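Local coordinates for protein gamma-glutamyl-gamma-aminobutyraldehyde dehydrogenase (Burkholderia cenocepacia, PDB 4LIH) that probably oxidises gamma-glutamyl-gamma-aminobutyraldehyde and related aldehydes to carboxylic acids with NAD(P)+ as the electron acceptor, at residues K11-L14 / A15-Q18; V416-D419 / V420-V424. All coordinates share one frame; numbering follows the deposited sequence.

Both contacts are short-range turns at the start of a helix, and neither nests in nor crosses the other. From the first modelled residue, the chain enters contact 1 (11-14 with 15-18), where a loop closes onto the first turn of helix 14-23; this helix sits on the surface, with Trp17 set against helices 106-117 and 121-142. Some four hundred residues later, contact 2 (416-419 with 420-424) turns the end of strand 411-417, which lies between strands 314-318 and 388-395 of a mixed sheet, into helix 420-428. The centres of contact 1 and contact 2 lie about 47 Å apart, and the two do not touch. Each uses a capping box, Thr13 with Asp16 and Asp419 with Glu422.

Contact 1 (K11-L14 / A15-Q18); sequences KLTL and ADWQ
Thr13 and Asp16 form a capping box at the start of helix 14-23, each side chain serving the other's backbone. Thr13, the N-cap, accepts from Asp16 N through OG1 at 3.1 Å; in return Thr13 N donates to Asp16 OD2 at 3.2 Å, nearly straight (172°) but from above the carboxylate plane. The threonine hydroxyl reaches the amide because chi1 (67°) sets OG1 between the backbone N and the carbonyl carbon. A short hydroxyl side chain thus suits the N-cap, and an acid three residues on suits the loop N-H. Helical bonds follow, Trp17 N to Thr13 O at 3.0 Å and Gln18 N to Leu14 O at 2.9 Å. One water joins Thr13 OG1 to Asp16 OD1, and another takes the N-H of Ala15.

Packing gathers round Trp17, whose broad indole also meets Asp107, Leu111, Ile121 and Thr125. Branched Leu12 lays CD2 over one face of the Trp17 indole, a CH-pi contact 3.8 Å from the six-membered ring's centroid, while its CB lies near Trp17 NE1 and CE2. On another side of the turn, Leu14 CD1 rests against the amide of Gln18. At the indole edge, in plane, a water accepts from Trp17 NE1 at 3.0 Å and donates to Leu12 O.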
loop_
_atom_site.group_PDB
_atom_site.type_symbol
_atom_site.label_atom_id
_atom_site.label_comp_id
_atom_site.label_asym_id
_atom_site.label_seq_id
_atom_site.Cartn_x
_atom_site.Cartn_y
_atom_site.Cartn_z
ATOM N N LYS A 11 12.306 34.240 22.221
ATOM C CA LYS A 11 11.415 35.168 21.432
ATOM C C LYS A 11 11.992 36.591 21.355
ATOM O O LYS A 11 12.177 37.240 22.380
ATOM C CB LYS A 11 9.997 35.221 22.024
ATOM N N LEU A 12 12.282 37.062 20.138
ATOM C CA LEU A 12 12.693 38.464 19.897
ATOM C C LEU A 12 11.519 39.421 20.183
ATOM O O LEU A 12 10.356 39.026 20.061
ATOM C CB LEU A 12 13.169 38.655 18.440
ATOM C CG LEU A 12 14.569 38.204 18.037
ATOM C CD1 LEU A 12 14.733 36.700 18.163
ATOM C CD2 LEU A 12 14.907 38.666 16.627
ATOM N N THR A 13 11.837 40.660 20.555
ATOM C CA THR A 13 10.851 41.702 20.889
ATOM C C THR A 13 10.535 42.546 19.663
ATOM O O THR A 13 11.211 42.448 18.645
ATOM C CB THR A 13 11.389 42.712 21.925
ATOM O OG1 THR A 13 12.459 43.468 21.337
ATOM C CG2 THR A 13 11.859 42.041 23.175
ATOM N N LEU A 14 9.544 43.416 19.794
ATOM C CA LEU A 14 9.155 44.301 18.714
ATOM C C LEU A 14 10.332 45.137 18.281
ATOM O O LEU A 14 10.596 45.271 17.085
ATOM C CB LEU A 14 7.989 45.193 19.153
ATOM C CG LEU A 14 7.657 46.444 18.353
ATOM C CD1 LEU A 14 7.205 46.076 16.941
ATOM C CD2 LEU A 14 6.604 47.269 19.089
ATOM N N ALA A 15 11.037 45.707 19.272
ATOM C CA ALA A 15 12.218 46.539 19.028
ATOM C C ALA A 15 13.305 45.773 18.272
ATOM O O ALA A 15 13.959 46.330 17.387
ATOM C CB ALA A 15 12.767 47.089 20.362
ATOM N N ASP A 16 13.480 44.502 18.624
ATOM C CA ASP A 16 14.462 43.625 17.956
ATOM C C ASP A 16 14.107 43.465 16.476
ATOM O O ASP A 16 14.969 43.590 15.613
ATOM C CB ASP A 16 14.518 42.227 18.584
ATOM C CG ASP A 16 15.146 42.210 19.975
ATOM O OD1 ASP A 16 15.727 43.231 20.420
ATOM O OD2 ASP A 16 15.035 41.151 20.613
ATOM N N TRP A 17 12.831 43.211 16.193
ATOM C CA TRP A 17 12.386 43.041 14.803
ATOM C C TRP A 17 12.512 44.333 14.012
ATOM O O TRP A 17 12.936 44.303 12.851
ATOM C CB TRP A 17 10.958 42.488 14.734
ATOM C CG TRP A 17 10.867 41.060 15.196
ATOM C CD1 TRP A 17 10.203 40.595 16.286
ATOM C CD2 TRP A 17 11.485 39.916 14.580
ATOM N NE1 TRP A 17 10.362 39.242 16.394
ATOM C CE2 TRP A 17 11.151 38.794 15.365
ATOM C CE3 TRP A 17 12.273 39.736 13.438
ATOM C CZ2 TRP A 17 11.578 37.486 15.040
ATOM C CZ3 TRP A 17 12.709 38.432 13.116
ATOM C CH2 TRP A 17 12.341 37.327 13.917
ATOM N N GLN A 18 12.155 45.454 14.629
ATOM C CA GLN A 18 12.305 46.761 13.986
ATOM C C GLN A 18 13.763 47.050 13.643
ATOM O O GLN A 18 14.053 47.524 12.556
ATOM C CB GLN A 18 11.759 47.880 14.881
ATOM C CG GLN A 18 10.241 47.870 15.009
ATOM C CD GLN A 18 9.723 48.849 16.046
ATOM O OE1 GLN A 18 10.272 48.968 17.140
ATOM N NE2 GLN A 18 8.660 49.561 15.698
HETATM O O HOH W 1 9.454 37.238 18.413
HETATM O O HOH W 2 14.438 44.547 23.126
HETATM O O HOH W 3 10.569 45.816 22.180
#

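Contact 2 (V416-D419 / V420-V424); sequences VFDD and VDEAV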
loop_
_atom_site.group_PDB
_atom_site.type_symbol
_atom_site.label_atom_id
_atom_site.label_comp_id
_atom_site.label_asym_id
_atom_site.label_seq_id
_atom_site.Cartn_x
_atom_site.Cartn_y
_atom_site.Cartn_z
ATOM N N VAL A 416 -27.796 30.159 11.788
ATOM C CA VAL A 416 -28.461 29.316 12.775
ATOM C C VAL A 416 -29.187 28.154 12.115
ATOM O O VAL A 416 -29.681 28.299 11.007
ATOM C CB VAL A 416 -29.477 30.132 13.608
ATOM C CG1 VAL A 416 -30.693 30.528 12.761
ATOM C CG2 VAL A 416 -29.919 29.305 14.796
ATOM N N PHE A 417 -29.249 27.007 12.785
ATOM C CA PHE A 417 -30.020 25.903 12.282
ATOM C C PHE A 417 -30.699 25.175 13.417
ATOM O O PHE A 417 -30.340 25.349 14.598
ATOM C CB PHE A 417 -29.139 24.927 11.513
ATOM C CG PHE A 417 -28.137 24.198 12.369
ATOM C CD1 PHE A 417 -28.432 22.948 12.909
ATOM C CD2 PHE A 417 -26.857 24.730 12.575
ATOM C CE1 PHE A 417 -27.493 22.267 13.654
ATOM C CE2 PHE A 417 -25.909 24.044 13.324
ATOM C CZ PHE A 417 -26.223 22.828 13.870
ATOM N N ASP A 418 -31.692 24.381 13.049
ATOM C CA ASP A 418 -32.552 23.699 14.031
ATOM C C ASP A 418 -32.277 22.217 14.144
ATOM O O ASP A 418 -32.587 21.592 15.148
ATOM C CB ASP A 418 -34.028 23.927 13.700
ATOM C CG ASP A 418 -34.466 25.313 14.040
ATOM O OD1 ASP A 418 -34.555 25.674 15.243
ATOM O OD2 ASP A 418 -34.687 26.078 13.111
ATOM N N ASP A 419 -31.687 21.630 13.122
ATOM C CA ASP A 419 -31.307 20.237 13.229
ATOM C C ASP A 419 -30.173 19.896 12.289
ATOM O O ASP A 419 -29.889 20.631 11.313
ATOM C CB ASP A 419 -32.496 19.342 12.952
ATOM C CG ASP A 419 -33.000 19.485 11.551
ATOM O OD1 ASP A 419 -32.479 18.769 10.658
ATOM O OD2 ASP A 419 -33.924 20.312 11.365
ATOM N N VAL A 420 -29.538 18.776 12.612
ATOM C CA VAL A 420 -28.272 18.413 12.018
ATOM C C VAL A 420 -28.384 18.204 10.516
ATOM O O VAL A 420 -27.497 18.612 9.764
ATOM C CB VAL A 420 -27.658 17.183 12.734
ATOM C CG1 VAL A 420 -28.559 15.959 12.616
ATOM C CG2 VAL A 420 -26.233 16.909 12.217
ATOM N N ASP A 421 -29.469 17.590 10.052
ATOM C CA ASP A 421 -29.597 17.365 8.603
ATOM C C ASP A 421 -29.687 18.692 7.842
ATOM O O ASP A 421 -29.127 18.831 6.761
ATOM C CB ASP A 421 -30.790 16.478 8.294
ATOM C CG ASP A 421 -30.609 15.073 8.825
ATOM O OD1 ASP A 421 -29.466 14.556 8.815
ATOM O OD2 ASP A 421 -31.617 14.467 9.238
ATOM N N GLU A 422 -30.397 19.658 8.415
ATOM C CA GLU A 422 -30.425 21.027 7.893
ATOM C C GLU A 422 -29.001 21.605 7.829
ATOM O O GLU A 422 -28.649 22.263 6.850
ATOM C CB GLU A 422 -31.276 21.904 8.814
ATOM C CG GLU A 422 -31.303 23.368 8.468
ATOM C CD GLU A 422 -32.106 24.210 9.450
ATOM O OE1 GLU A 422 -32.460 23.761 10.560
ATOM O OE2 GLU A 422 -32.380 25.366 9.096
ATOM N N ALA A 423 -28.199 21.383 8.875
ATOM C CA ALA A 423 -26.838 21.984 8.908
ATOM C C ALA A 423 -26.012 21.372 7.791
ATOM O O ALA A 423 -25.195 22.063 7.137
ATOM C CB ALA A 423 -26.160 21.782 10.243
ATOM N N VAL A 424 -26.193 20.080 7.600
ATOM C CA VAL A 424 -25.469 19.386 6.533
ATOM C C VAL A 424 -25.892 19.915 5.161
ATOM O O VAL A 424 -25.033 20.173 4.298
ATOM C CB VAL A 424 -25.570 17.854 6.624
ATOM C CG1 VAL A 424 -25.016 17.205 5.348
ATOM C CG2 VAL A 424 -24.830 17.331 7.846
HETATM O O HOH W 4 -30.940 28.451 8.615
#
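Glu422 reaches back from the first turn of helix 420-428 to Asp418, where Glu422 OE1 accepts from Asp418 N at 2.7 Å in a nearly straight bond (166°) whose donor stands well off the plane of the acid group. The same oxygen takes a weak second bond from Asp419 N, one of the two reciprocal bonds of a capping box. The N-cap, Asp419, supplies the other, accepting from Glu422 N through OD1 at 3.2 Å. An aspartate suits this place because its short side chain, with chi1 near +60° (64°), turns forward over the first turn to that N-H; the longer glutamate, extended, spans the turn. Asp419 O adds the first helical bond, from Ala423 N at 3.1 Å.

These acids crowd together, Asp419 OD2 lying 3.8 Å from Glu422 OE1, but the helix's amino end probably eases the repulsion. Two neighbours have cationic partners: Asp418 bridges to Arg319 and Asp421 to Arg452.

Below the cap, backbone bonds of Phe417 with Val317 and Arg319 join its strand to strand 314-318, while its ring packs near Ile282 and His318. Small Ala423 suits the flat aromatic face: its CB stands over the Phe417 ring, 3.5 Å from the centroid and 3° off the normal.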